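Local coordinates for protein cytosine-specific methyltransferase (Escherichia coli O157:H7 EDL933, PDB 3G7U) that probably transfers a methyl group from S-adenosyl-L-methionine to carbon 5 of cytosine in DNA, as a prophage-encoded modification methyltransferase, at residues Asp147-Val151 with Thr163-Ile168; Val182-Ile188 with Tyr358-Leu363; Ala196-Leu200 with Arg322-Leu327; Tyr268-Gly274 with Arg284-Asn288. One frame throughout, in Å; residues are numbered along the deposited sequence.

Contact 1: residues Asp147-Val151 with Thr163-Ile168; sequences DPIKV and TRYFFI
Lys150 lies along one face of the Tyr165 ring, with CG 4.2 Å from the ring centroid in a CH-pi contact displaced toward the rim. Its chain starts anti to the backbone N (chi1 -169°) and stays extended, which carries CD and CE out over CE1 and CZ and leaves NZ 3.6 Å from Tyr165 OH. Further along this side of the sheet, Pro148 CG meets Phe167 CE1 at 3.7 Å. On the other side, Val151 CG2 comes to the edge of the Phe166 ring, 3.6 Å from CE2, the two side chains standing at about a right angle. Ile149 CD1 touches Ile168 CD1 at 3.8 Å.

Between these two layers of side chains the backbones pair antiparallel. Ile149 and Phe166 exchange two hydrogen bonds, Ile149 N to Phe166 O at 3.0 Å and Phe166 N to Ile149 O at 2.8 Å; Val151 and Arg164 form the next hydrogen-bonded pair. This is the hairpin of strands 143-152 and 163-171 that forms one edge of the class I methyltransferase sheet, with 143-152 outermost. Beyond the Ile149-Phe166 pair a water bridges the strands: it donates to Asp147 O and Phe166 O and accepts from Ile168 N.

Further out, strand 163-171 is gripped from its other edge by strand 114-119, through backbone bonds of Tyr165 with Asn119 and Phe167 with Ala117. Arg164 sends its guanidinium away from the hairpin into a salt bridge with Glu118. Helix 353-367 lies against the Val151, Phe166 and Ile168 side, with Val355 touching Val151 and Phe166.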
loop_
_atom_site.group_PDB
_atom_site.type_symbol
_atom_site.label_atom_id
_atom_site.label_comp_id
_atom_site.label_asym_id
_atom_site.label_seq_id
_atom_site.Cartn_x
_atom_site.Cartn_y
_atom_site.Cartn_z
ATOM N N ASP A 147 -2.533 -11.855 18.191
ATOM C CA ASP A 147 -3.076 -10.592 18.688
ATOM C C ASP A 147 -2.772 -9.484 17.649
ATOM O O ASP A 147 -1.847 -9.616 16.867
ATOM C CB ASP A 147 -2.501 -10.259 20.068
ATOM C CG ASP A 147 -3.295 -10.896 21.219
ATOM O OD1 ASP A 147 -4.542 -11.100 21.132
ATOM O OD2 ASP A 147 -2.650 -11.156 22.242
ATOM N N PRO A 148 -3.582 -8.420 17.626
ATOM C CA PRO A 148 -3.374 -7.346 16.645
ATOM C C PRO A 148 -1.986 -6.737 16.706
ATOM O O PRO A 148 -1.444 -6.495 17.792
ATOM C CB PRO A 148 -4.376 -6.304 17.062
ATOM C CG PRO A 148 -5.437 -7.062 17.762
ATOM C CD PRO A 148 -4.749 -8.148 18.483
ATOM N N ILE A 149 -1.415 -6.530 15.527
ATOM C CA ILE A 149 -0.114 -5.907 15.346
ATOM C C ILE A 149 -0.453 -4.466 14.926
ATOM O O ILE A 149 -1.165 -4.255 13.964
ATOM C CB ILE A 149 0.690 -6.706 14.278
ATOM C CG1 ILE A 149 1.060 -8.101 14.812
ATOM C CG2 ILE A 149 1.951 -6.003 13.870
ATOM C CD1 ILE A 149 1.843 -8.930 13.847
ATOM N N LYS A 150 -0.048 -3.472 15.708
ATOM C CA LYS A 150 -0.296 -2.074 15.344
ATOM C C LYS A 150 1.072 -1.514 15.025
ATOM O O LYS A 150 1.999 -1.581 15.850
ATOM C CB LYS A 150 -0.971 -1.299 16.482
ATOM C CG LYS A 150 -1.486 0.083 16.048
ATOM C CD LYS A 150 -2.156 0.844 17.207
ATOM C CE LYS A 150 -2.863 2.093 16.672
ATOM N NZ LYS A 150 -3.608 2.959 17.693
ATOM N N VAL A 151 1.268 -1.047 13.801
ATOM C CA VAL A 151 2.612 -0.597 13.423
ATOM C C VAL A 151 2.600 0.850 12.984
ATOM O O VAL A 151 1.593 1.325 12.508
ATOM C CB VAL A 151 3.264 -1.448 12.306
ATOM C CG1 VAL A 151 3.494 -2.886 12.761
ATOM C CG2 VAL A 151 2.438 -1.412 11.045
ATOM N N THR A 163 -0.285 4.896 10.873
ATOM C CA THR A 163 -0.397 3.652 11.620
ATOM C C THR A 163 -1.403 2.719 10.940
ATOM O O THR A 163 -2.318 3.167 10.257
ATOM C CB THR A 163 -0.767 3.863 13.101
ATOM O OG1 THR A 163 -2.015 4.542 13.181
ATOM C CG2 THR A 163 0.283 4.701 13.820
ATOM N N ARG A 164 -1.222 1.414 11.153
ATOM C CA ARG A 164 -1.999 0.377 10.467
ATOM C C ARG A 164 -2.138 -0.791 11.428
ATOM O O ARG A 164 -1.182 -1.076 12.119
ATOM C CB ARG A 164 -1.184 -0.132 9.270
ATOM C CG ARG A 164 -1.994 -0.589 8.074
ATOM C CD ARG A 164 -2.326 0.586 7.169
ATOM N NE ARG A 164 -3.412 0.280 6.248
ATOM C CZ ARG A 164 -3.868 1.122 5.327
ATOM N NH1 ARG A 164 -4.858 0.763 4.526
ATOM N NH2 ARG A 164 -3.335 2.326 5.197
ATOM N N TYR A 165 -3.286 -1.479 11.436
ATOM C CA TYR A 165 -3.396 -2.729 12.192
ATOM C C TYR A 165 -3.217 -3.887 11.223
ATOM O O TYR A 165 -3.727 -3.834 10.099
ATOM C CB TYR A 165 -4.777 -2.868 12.781
ATOM C CG TYR A 165 -5.054 -2.041 14.021
ATOM C CD1 TYR A 165 -4.602 -2.448 15.281
ATOM C CD2 TYR A 165 -5.824 -0.890 13.934
ATOM C CE1 TYR A 165 -4.895 -1.687 16.435
ATOM C CE2 TYR A 165 -6.122 -0.119 15.083
ATOM C CZ TYR A 165 -5.652 -0.531 16.314
ATOM O OH TYR A 165 -5.970 0.204 17.431
ATOM N N PHE A 166 -2.498 -4.924 11.639
ATOM C CA PHE A 166 -2.455 -6.170 10.883
ATOM C C PHE A 166 -3.003 -7.297 11.729
ATOM O O PHE A 166 -2.639 -7.434 12.895
ATOM C CB PHE A 166 -1.041 -6.476 10.485
ATOM C CG PHE A 166 -0.503 -5.564 9.430
ATOM C CD1 PHE A 166 -0.623 -5.893 8.086
ATOM C CD2 PHE A 166 0.115 -4.358 9.766
ATOM C CE1 PHE A 166 -0.108 -5.031 7.066
ATOM C CE2 PHE A 166 0.619 -3.497 8.748
ATOM C CZ PHE A 166 0.508 -3.849 7.410
ATOM N N PHE A 167 -3.887 -8.099 11.129
ATOM C CA PHE A 167 -4.512 -9.231 11.794
ATOM C C PHE A 167 -4.074 -10.472 11.047
ATOM O O PHE A 167 -4.387 -10.579 9.874
ATOM C CB PHE A 167 -6.024 -9.117 11.753
ATOM C CG PHE A 167 -6.554 -7.894 12.465
ATOM C CD1 PHE A 167 -6.745 -7.902 13.836
ATOM C CD2 PHE A 167 -6.841 -6.729 11.758
ATOM C CE1 PHE A 167 -7.222 -6.753 14.509
ATOM C CE2 PHE A 167 -7.319 -5.579 12.412
ATOM C CZ PHE A 167 -7.508 -5.593 13.779
ATOM N N ILE A 168 -3.328 -11.370 11.719
ATOM C CA ILE A 168 -2.687 -12.518 11.039
ATOM C C ILE A 168 -3.204 -13.821 11.670
ATOM O O ILE A 168 -3.396 -13.893 12.885
ATOM C CB ILE A 168 -1.146 -12.438 11.107
ATOM C CG1 ILE A 168 -0.637 -11.244 10.307
ATOM C CG2 ILE A 168 -0.477 -13.733 10.572
ATOM C CD1 ILE A 168 0.769 -10.815 10.680
HETATM O O HOH W 1 -2.229 -10.139 14.079
#

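Contact 2: residues Val182-Ile188 with Tyr358-Leu363; sequences VFMPKMI and YILKGL
Phe183 points the edge of its ring at the helix backbone: CE1 is 3.3 Å from Ile359 O, which lies close to the ring plane. With chi1 at -58°, CG is anti to the carbonyl carbon and the ring swings inward, so that CD1 meets Ile359 CG2 at 4.0 Å and CE1 and CZ reach Leu363 CG. Gly362, lacking a side chain, lets the ring come close to the helix. Val182 CG2 sits over the centre of one ring face.

The loop 182-188 packs along helix 353-367, which lies against the methyltransferase sheet near the chain's C terminus; Ile359 and Leu363 also touch Leu116 and Ile168 of strands 114-119 and 163-171.

Tyr358 reaches from the helix to the 184-188 part of the loop. Its CG is anti to the backbone N (chi1 -153°), which carries the ring alongside the loop until OH accepts a hydrogen bond from Lys186 N at 3.1 Å, somewhat bent at 146°. Met184 O lies near the ring plane, 3.1 Å from CE2. Ile188 CD1 is 4.0 Å from Tyr358 CE1, the side chains running in opposite directions. Tyr156 packs edge-to-face with the Tyr358 ring and donates a hydrogen bond from its OH to Phe183 O.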
loop_
_atom_site.group_PDB
_atom_site.type_symbol
_atom_site.label_atom_id
_atom_site.label_comp_id
_atom_site.label_asym_id
_atom_site.label_seq_id
_atom_site.Cartn_x
_atom_site.Cartn_y
_atom_site.Cartn_z
ATOM N N VAL A 182 9.895 -12.010 14.530
ATOM C CA VAL A 182 9.826 -12.112 13.086
ATOM C C VAL A 182 9.281 -10.823 12.450
ATOM O O VAL A 182 9.823 -10.395 11.437
ATOM C CB VAL A 182 9.119 -13.427 12.566
ATOM C CG1 VAL A 182 9.736 -14.679 13.231
ATOM C CG2 VAL A 182 7.616 -13.407 12.769
ATOM N N PHE A 183 8.316 -10.184 13.114
ATOM C CA PHE A 183 7.616 -8.992 12.592
ATOM C C PHE A 183 8.193 -7.640 13.040
ATOM O O PHE A 183 7.818 -6.581 12.505
ATOM C CB PHE A 183 6.127 -9.045 12.940
ATOM C CG PHE A 183 5.431 -10.269 12.415
ATOM C CD1 PHE A 183 5.448 -10.558 11.056
ATOM C CD2 PHE A 183 4.777 -11.147 13.289
ATOM C CE1 PHE A 183 4.810 -11.715 10.555
ATOM C CE2 PHE A 183 4.127 -12.304 12.809
ATOM C CZ PHE A 183 4.141 -12.591 11.436
ATOM N N MET A 184 9.088 -7.676 14.028
ATOM C CA MET A 184 9.658 -6.469 14.601
ATOM C C MET A 184 10.718 -5.964 13.673
ATOM O O MET A 184 11.443 -6.767 13.077
ATOM C CB MET A 184 10.339 -6.796 15.936
ATOM C CG MET A 184 9.439 -6.926 17.119
ATOM S SD MET A 184 10.414 -7.682 18.457
ATOM C CE MET A 184 11.618 -6.377 18.843
ATOM N N PRO A 185 10.868 -4.626 13.587
ATOM C CA PRO A 185 11.896 -4.050 12.740
ATOM C C PRO A 185 13.290 -4.152 13.350
ATOM O O PRO A 185 13.491 -3.825 14.523
ATOM C CB PRO A 185 11.476 -2.585 12.612
ATOM C CG PRO A 185 10.548 -2.319 13.745
ATOM C CD PRO A 185 10.069 -3.608 14.298
ATOM N N LYS A 186 14.237 -4.620 12.552
ATOM C CA LYS A 186 15.611 -4.681 12.990
ATOM C C LYS A 186 16.552 -4.230 11.887
ATOM O O LYS A 186 16.354 -4.574 10.717
ATOM C CB LYS A 186 15.969 -6.077 13.535
ATOM C CG LYS A 186 15.747 -7.267 12.606
ATOM C CD LYS A 186 16.436 -8.510 13.174
ATOM C CE LYS A 186 16.575 -9.595 12.122
ATOM N NZ LYS A 186 17.770 -10.447 12.372
ATOM N N MET A 187 17.557 -3.440 12.282
ATOM C CA MET A 187 18.552 -2.842 11.375
ATOM C C MET A 187 17.931 -1.864 10.368
ATOM O O MET A 187 18.342 -1.817 9.199
ATOM C CB MET A 187 19.375 -3.918 10.642
ATOM C CG MET A 187 20.437 -4.634 11.488
ATOM S SD MET A 187 21.342 -5.827 10.460
ATOM C CE MET A 187 22.415 -4.744 9.490
ATOM N N ILE A 188 16.949 -1.090 10.835
ATOM C CA ILE A 188 16.209 -0.147 9.976
ATOM C C ILE A 188 16.689 1.296 10.116
ATOM O O ILE A 188 16.545 1.892 11.173
ATOM C CB ILE A 188 14.670 -0.166 10.270
ATOM C CG1 ILE A 188 14.048 -1.546 10.029
ATOM C CG2 ILE A 188 13.962 0.854 9.406
ATOM C CD1 ILE A 188 14.157 -2.067 8.600
ATOM N N TYR A 358 7.931 -6.127 4.844
ATOM C CA TYR A 358 8.536 -6.582 6.081
ATOM C C TYR A 358 7.710 -7.634 6.789
ATOM O O TYR A 358 8.257 -8.682 7.142
ATOM C CB TYR A 358 8.854 -5.422 7.019
ATOM C CG TYR A 358 10.024 -5.748 7.943
ATOM C CD1 TYR A 358 11.334 -5.418 7.576
ATOM C CD2 TYR A 358 9.825 -6.405 9.157
ATOM C CE1 TYR A 358 12.420 -5.719 8.396
ATOM C CE2 TYR A 358 10.910 -6.713 9.987
ATOM C CZ TYR A 358 12.205 -6.361 9.595
ATOM O OH TYR A 358 13.303 -6.645 10.399
ATOM N N ILE A 359 6.426 -7.327 7.007
ATOM C CA ILE A 359 5.477 -8.214 7.680
ATOM C C ILE A 359 5.282 -9.523 6.914
ATOM O O ILE A 359 5.340 -10.601 7.509
ATOM C CB ILE A 359 4.109 -7.526 7.896
ATOM C CG1 ILE A 359 4.258 -6.214 8.696
ATOM C CG2 ILE A 359 3.089 -8.475 8.534
ATOM C CD1 ILE A 359 4.940 -6.344 10.084
ATOM N N LEU A 360 5.044 -9.413 5.601
ATOM C CA LEU A 360 4.834 -10.605 4.771
ATOM C C LEU A 360 6.100 -11.481 4.656
ATOM O O LEU A 360 5.976 -12.694 4.518
ATOM C CB LEU A 360 4.240 -10.193 3.402
ATOM C CG LEU A 360 2.719 -9.894 3.512
ATOM C CD1 LEU A 360 2.253 -8.988 2.360
ATOM C CD2 LEU A 360 1.889 -11.217 3.530
ATOM N N LYS A 361 7.307 -10.893 4.718
ATOM C CA LYS A 361 8.554 -11.708 4.644
ATOM C C LYS A 361 8.686 -12.603 5.885
ATOM O O LYS A 361 9.201 -13.721 5.789
ATOM C CB LYS A 361 9.831 -10.841 4.457
ATOM C CG LYS A 361 11.155 -11.636 4.188
ATOM C CD LYS A 361 11.037 -12.484 2.917
ATOM C CE LYS A 361 12.323 -13.179 2.443
ATOM N NZ LYS A 361 12.023 -13.897 1.117
ATOM N N GLY A 362 8.193 -12.111 7.015
ATOM C CA GLY A 362 8.119 -12.870 8.253
ATOM C C GLY A 362 7.286 -14.121 8.052
ATOM O O GLY A 362 7.716 -15.221 8.407
ATOM N N LEU A 363 6.111 -13.964 7.446
ATOM C CA LEU A 363 5.243 -15.095 7.129
ATOM C C LEU A 363 5.855 -16.039 6.104
ATOM O O LEU A 363 5.706 -17.244 6.247
ATOM C CB LEU A 363 3.862 -14.634 6.653
ATOM C CG LEU A 363 2.978 -14.114 7.773
ATOM C CD1 LEU A 363 1.982 -13.079 7.284
ATOM C CD2 LEU A 363 2.288 -15.298 8.431
#

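Contact 3: residues Ala196-Leu200 with Arg322-Leu327; sequences ALYGL and REAARL
Arg326 reaches from its helix into the segment 196-200 and spends NH2 on two backbone carbonyls. Ala196 O and Tyr198 O each lie 2.9 Å from Arg326 NH2. The bond to Tyr198 O is the straighter, 165° against 152°; this oxygen lies in the guanidinium plane, although NH2 stands above the carbonyl plane of Tyr198. The bond to Ala196 O is tilted from both planes. Tyr198 O has a second donor, a water 2.7 Å away, and the same water accepts from Arg326 NH1 at 2.8 Å. NH1 also forms a salt bridge with Asp332, so the charged group has a carboxylate as well as carbonyls around it.

Leu200 closes one face of the guanidinium, its CD2 3.5 Å above the plane and over the centre. Leu197 to Leu200 form a type II beta turn, with Gly199 at positive phi, whose bond from Leu200 N to Leu197 O is weak; the Arg326 bonds to Ala196 O and Tyr198 O are shorter. Helix 321-328, carrying the sequence Arg-Glu-Ala-Ala-Arg-Leu, is consistent with motif IX of the cytosine-5 methyltransferases, which in relatives helps organise the target-recognition region.

Glu323 meets the segment with carbon only: CG is 3.5 Å from Leu200 CD1, while CB packs on Leu197 CD2. Its carboxylate is served from outside the pair, OE1 by Arg317 in a salt bridge and by the backbone N of Thr320. Arg322, touching Leu200 through CG, turns its guanidinium away to the carbonyls of Ser253 and Phe334. Leu327 finishes the apolar side, its CD2 3.9 Å from Ala196 CB.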
loop_
_atom_site.group_PDB
_atom_site.type_symbol
_atom_site.label_atom_id
_atom_site.label_comp_id
_atom_site.label_asym_id
_atom_site.label_seq_id
_atom_site.Cartn_x
_atom_site.Cartn_y
_atom_site.Cartn_z
ATOM N N ALA A 196 13.690 11.105 1.176
ATOM C CA ALA A 196 12.772 10.396 0.240
ATOM C C ALA A 196 12.634 11.189 -1.046
ATOM O O ALA A 196 12.538 10.610 -2.116
ATOM C CB ALA A 196 11.395 10.212 0.880
ATOM N N LEU A 197 12.692 12.510 -0.926
ATOM C CA LEU A 197 12.471 13.431 -2.065
ATOM C C LEU A 197 13.745 13.791 -2.834
ATOM O O LEU A 197 13.678 14.529 -3.820
ATOM C CB LEU A 197 11.762 14.691 -1.592
ATOM C CG LEU A 197 10.401 14.454 -0.954
ATOM C CD1 LEU A 197 9.654 15.757 -0.811
ATOM C CD2 LEU A 197 9.585 13.457 -1.777
ATOM N N TYR A 198 14.882 13.204 -2.433
ATOM C CA TYR A 198 16.189 13.472 -3.044
ATOM C C TYR A 198 16.160 13.285 -4.543
ATOM O O TYR A 198 15.730 12.215 -5.036
ATOM C CB TYR A 198 17.291 12.541 -2.490
ATOM C CG TYR A 198 18.545 12.582 -3.358
ATOM C CD1 TYR A 198 19.455 13.626 -3.216
ATOM C CD2 TYR A 198 18.778 11.632 -4.362
ATOM C CE1 TYR A 198 20.582 13.708 -4.016
ATOM C CE2 TYR A 198 19.889 11.720 -5.189
ATOM C CZ TYR A 198 20.783 12.774 -4.990
ATOM O OH TYR A 198 21.895 12.899 -5.761
ATOM N N GLY A 199 16.665 14.286 -5.272
ATOM C CA GLY A 199 16.994 14.106 -6.708
ATOM C C GLY A 199 15.845 14.300 -7.689
ATOM O O GLY A 199 16.023 14.194 -8.904
ATOM N N LEU A 200 14.662 14.606 -7.169
ATOM C CA LEU A 200 13.510 14.887 -8.012
ATOM C C LEU A 200 13.648 16.287 -8.631
ATOM O O LEU A 200 14.351 17.150 -8.066
ATOM C CB LEU A 200 12.216 14.774 -7.177
ATOM C CG LEU A 200 11.754 13.361 -6.742
ATOM C CD1 LEU A 200 10.656 13.462 -5.691
ATOM C CD2 LEU A 200 11.242 12.515 -7.915
ATOM N N ARG A 322 4.153 11.836 -7.578
ATOM C CA ARG A 322 5.345 11.003 -7.414
ATOM C C ARG A 322 5.994 11.244 -6.050
ATOM O O ARG A 322 6.473 10.314 -5.420
ATOM C CB ARG A 322 6.365 11.225 -8.542
ATOM C CG ARG A 322 7.696 10.426 -8.433
ATOM C CD ARG A 322 7.524 8.906 -8.318
ATOM N NE ARG A 322 6.907 8.333 -9.504
ATOM C CZ ARG A 322 6.379 7.112 -9.559
ATOM N NH1 ARG A 322 6.435 6.305 -8.497
ATOM N NH2 ARG A 322 5.836 6.678 -10.695
ATOM N N GLU A 323 5.939 12.481 -5.565
ATOM C CA GLU A 323 6.451 12.774 -4.224
ATOM C C GLU A 323 5.652 12.064 -3.147
ATOM O O GLU A 323 6.239 11.494 -2.226
ATOM C CB GLU A 323 6.474 14.291 -3.973
ATOM C CG GLU A 323 7.595 14.968 -4.807
ATOM C CD GLU A 323 7.500 16.500 -4.913
ATOM O OE1 GLU A 323 6.454 17.089 -4.562
ATOM O OE2 GLU A 323 8.488 17.128 -5.398
ATOM N N ALA A 324 4.323 12.082 -3.270
ATOM C CA ALA A 324 3.476 11.337 -2.364
ATOM C C ALA A 324 3.772 9.833 -2.399
ATOM O O ALA A 324 3.795 9.168 -1.328
ATOM C CB ALA A 324 2.016 11.589 -2.690
ATOM N N ALA A 325 3.981 9.303 -3.603
ATOM C CA ALA A 325 4.310 7.863 -3.799
ATOM C C ALA A 325 5.583 7.538 -3.067
ATOM O O ALA A 325 5.674 6.508 -2.382
ATOM C CB ALA A 325 4.479 7.531 -5.268
ATOM N N ARG A 326 6.600 8.416 -3.201
ATOM C CA ARG A 326 7.839 8.150 -2.501
ATOM C C ARG A 326 7.630 8.176 -0.996
ATOM O O ARG A 326 8.146 7.323 -0.257
ATOM C CB ARG A 326 8.889 9.184 -2.891
ATOM C CG ARG A 326 9.396 9.038 -4.297
ATOM C CD ARG A 326 10.811 9.544 -4.334
ATOM N NE ARG A 326 11.523 9.338 -5.617
ATOM C CZ ARG A 326 12.677 9.930 -5.894
ATOM N NH1 ARG A 326 13.284 9.751 -7.065
ATOM N NH2 ARG A 326 13.212 10.737 -4.978
ATOM N N LEU A 327 6.886 9.150 -0.521
ATOM C CA LEU A 327 6.696 9.258 0.900
ATOM C C LEU A 327 5.896 8.073 1.465
ATOM O O LEU A 327 6.012 7.747 2.636
ATOM C CB LEU A 327 5.997 10.585 1.203
ATOM C CG LEU A 327 6.881 11.790 0.837
ATOM C CD1 LEU A 327 6.010 13.055 0.903
ATOM C CD2 LEU A 327 8.056 11.915 1.871
HETATM O O HOH W 2 15.755 10.966 -7.457
#

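Contact 4: residues Tyr268-Gly274 with Arg284-Asn288; sequences YASLSFG and RLDPN
Arg284 runs along the segment 268-274, and its atoms from CB to NH1, NE apart, meet it one after another. CB packs 4.0 Å from Leu271 CB and also faces Ser272 O; CG, anti to the backbone N at chi1 171°, stays beside that same oxygen. CD comes to 3.4 Å from Leu271 O. A bend at chi3 (-95°) then brings NH1 to Leu271 O, which it bonds at 2.9 Å with the oxygen close to the guanidinium plane. NE donates outside the pair, to His312 O, and NH2 has a weak bond to His315 O. Tyr268 O lies over one face, 3.3 Å from CZ, too badly angled for a hydrogen bond; it accepts instead from Leu271 N, near the C-terminal end of helix 262-269.

Gly274 N also donates to Arg284 O at 2.9 Å, bent to 132°. Beyond it, Pro287 CD sits over the centre of the Phe273 ring, 3.4 Å from the centroid, a close CH-pi contact with the two side chains at about a right angle. Asp286 OD1 accepts from Asn288 N, forming an Asx turn. The contact ties the end of helix 262-269 to the loop before helix 321-328, with Pro287 also on Lys194 of helix 193-196.

The buried arginine is thus met largely by backbone carbonyls, whose dipoles probably favour its positive charge, whereas Leu285 O is buried with no polar partner.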
loop_
_atom_site.group_PDB
_atom_site.type_symbol
_atom_site.label_atom_id
_atom_site.label_comp_id
_atom_site.label_asym_id
_atom_site.label_seq_id
_atom_site.Cartn_x
_atom_site.Cartn_y
_atom_site.Cartn_z
ATOM N N TYR A 268 2.063 29.849 1.012
ATOM C CA TYR A 268 2.809 28.601 1.203
ATOM C C TYR A 268 4.296 28.866 1.416
ATOM O O TYR A 268 4.932 28.218 2.259
ATOM C CB TYR A 268 2.633 27.637 0.016
ATOM C CG TYR A 268 1.260 27.044 -0.164
ATOM C CD1 TYR A 268 0.258 27.169 0.801
ATOM C CD2 TYR A 268 0.955 26.329 -1.327
ATOM C CE1 TYR A 268 -0.999 26.613 0.617
ATOM C CE2 TYR A 268 -0.322 25.757 -1.512
ATOM C CZ TYR A 268 -1.274 25.905 -0.535
ATOM O OH TYR A 268 -2.507 25.365 -0.744
ATOM N N ALA A 269 4.855 29.809 0.659
ATOM C CA ALA A 269 6.260 30.216 0.843
ATOM C C ALA A 269 6.532 30.685 2.271
ATOM O O ALA A 269 7.651 30.556 2.758
ATOM C CB ALA A 269 6.638 31.309 -0.140
ATOM N N SER A 270 5.498 31.196 2.938
ATOM C CA SER A 270 5.692 31.756 4.264
ATOM C C SER A 270 5.572 30.712 5.375
ATOM O O SER A 270 5.865 30.997 6.535
ATOM C CB SER A 270 4.754 32.941 4.480
ATOM O OG SER A 270 5.140 34.021 3.640
ATOM N N LEU A 271 5.182 29.485 5.016
ATOM C CA LEU A 271 5.018 28.432 6.025
ATOM C C LEU A 271 6.360 27.922 6.558
ATOM O O LEU A 271 7.311 27.678 5.803
ATOM C CB LEU A 271 4.147 27.281 5.486
ATOM C CG LEU A 271 2.689 27.608 5.153
ATOM C CD1 LEU A 271 2.018 26.400 4.526
ATOM C CD2 LEU A 271 1.896 28.067 6.391
ATOM N N SER A 272 6.466 27.818 7.878
ATOM C CA SER A 272 7.625 27.164 8.472
ATOM C C SER A 272 7.385 25.648 8.421
ATOM O O SER A 272 6.244 25.190 8.287
ATOM C CB SER A 272 7.858 27.637 9.921
ATOM O OG SER A 272 8.331 28.980 9.981
ATOM N N PHE A 273 8.459 24.874 8.518
ATOM C CA PHE A 273 8.353 23.416 8.598
ATOM C C PHE A 273 7.297 22.964 9.624
ATOM O O PHE A 273 7.232 23.483 10.744
ATOM C CB PHE A 273 9.707 22.829 8.941
ATOM C CG PHE A 273 10.792 23.176 7.959
ATOM C CD1 PHE A 273 10.521 23.329 6.604
ATOM C CD2 PHE A 273 12.103 23.307 8.384
ATOM C CE1 PHE A 273 11.550 23.618 5.692
ATOM C CE2 PHE A 273 13.132 23.607 7.484
ATOM C CZ PHE A 273 12.850 23.769 6.137
ATOM N N GLY A 274 6.415 22.052 9.226
ATOM C CA GLY A 274 5.395 21.555 10.136
ATOM C C GLY A 274 4.169 22.424 10.290
ATOM O O GLY A 274 3.183 22.004 10.926
ATOM N N ARG A 284 2.864 22.152 5.735
ATOM C CA ARG A 284 4.199 22.009 5.174
ATOM C C ARG A 284 4.975 20.879 5.832
ATOM O O ARG A 284 5.031 20.780 7.065
ATOM C CB ARG A 284 4.969 23.335 5.215
ATOM C CG ARG A 284 6.438 23.245 4.850
ATOM C CD ARG A 284 6.977 24.584 4.415
ATOM N NE ARG A 284 6.939 24.741 2.958
ATOM C CZ ARG A 284 7.249 25.855 2.312
ATOM N NH1 ARG A 284 7.597 26.950 2.996
ATOM N NH2 ARG A 284 7.197 25.882 0.982
ATOM N N LEU A 285 5.559 20.023 4.995
ATOM C CA LEU A 285 6.423 18.943 5.451
ATOM C C LEU A 285 7.682 19.494 6.107
ATOM O O LEU A 285 8.232 20.516 5.679
ATOM C CB LEU A 285 6.840 18.047 4.290
ATOM C CG LEU A 285 5.705 17.228 3.637
ATOM C CD1 LEU A 285 6.099 16.705 2.283
ATOM C CD2 LEU A 285 5.345 16.064 4.549
ATOM N N ASP A 286 8.132 18.796 7.147
ATOM C CA ASP A 286 9.422 19.072 7.758
ATOM C C ASP A 286 10.384 18.136 7.086
ATOM O O ASP A 286 10.195 16.903 7.118
ATOM C CB ASP A 286 9.328 18.813 9.275
ATOM C CG ASP A 286 10.665 19.007 10.028
ATOM O OD1 ASP A 286 11.771 19.148 9.447
ATOM O OD2 ASP A 286 10.586 18.964 11.274
ATOM N N PRO A 287 11.443 18.694 6.477
ATOM C CA PRO A 287 12.415 17.869 5.753
ATOM C C PRO A 287 13.156 16.840 6.621
ATOM O O PRO A 287 13.632 15.822 6.103
ATOM C CB PRO A 287 13.399 18.893 5.177
ATOM C CG PRO A 287 13.179 20.125 5.947
ATOM C CD PRO A 287 11.789 20.130 6.447
ATOM N N ASN A 288 13.278 17.127 7.920
ATOM C CA ASN A 288 13.906 16.192 8.865
ATOM C C ASN A 288 12.871 15.401 9.669
ATOM O O ASN A 288 13.206 14.723 10.633
ATOM C CB ASN A 288 14.861 16.955 9.799
ATOM C CG ASN A 288 16.016 17.609 9.043
ATOM O OD1 ASN A 288 16.751 16.957 8.283
ATOM N ND2 ASN A 288 16.178 18.904 9.245
#

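Starting from the N terminus, contact 1 comes first and closes a short hairpin between strands 143-152 and 163-171, complete before the others open. The chain then leaves the sheet: 182-188 opens contact 2, which closes only at helix 353-367, 170 residues on. Inside that long loop 196-200 opens contact 3, and inside contact 3 the short loop of contact 4 opens and closes before helix 321-328 arrives. Nothing crosses; the last three nest. Contacts 1 and 2 touch, Ile149 and Ile168 packing on Phe183, which joins hairpin, loop and C-terminal helix. Contacts 3 and 4 meet through Leu327 and Leu285, away from the sheet.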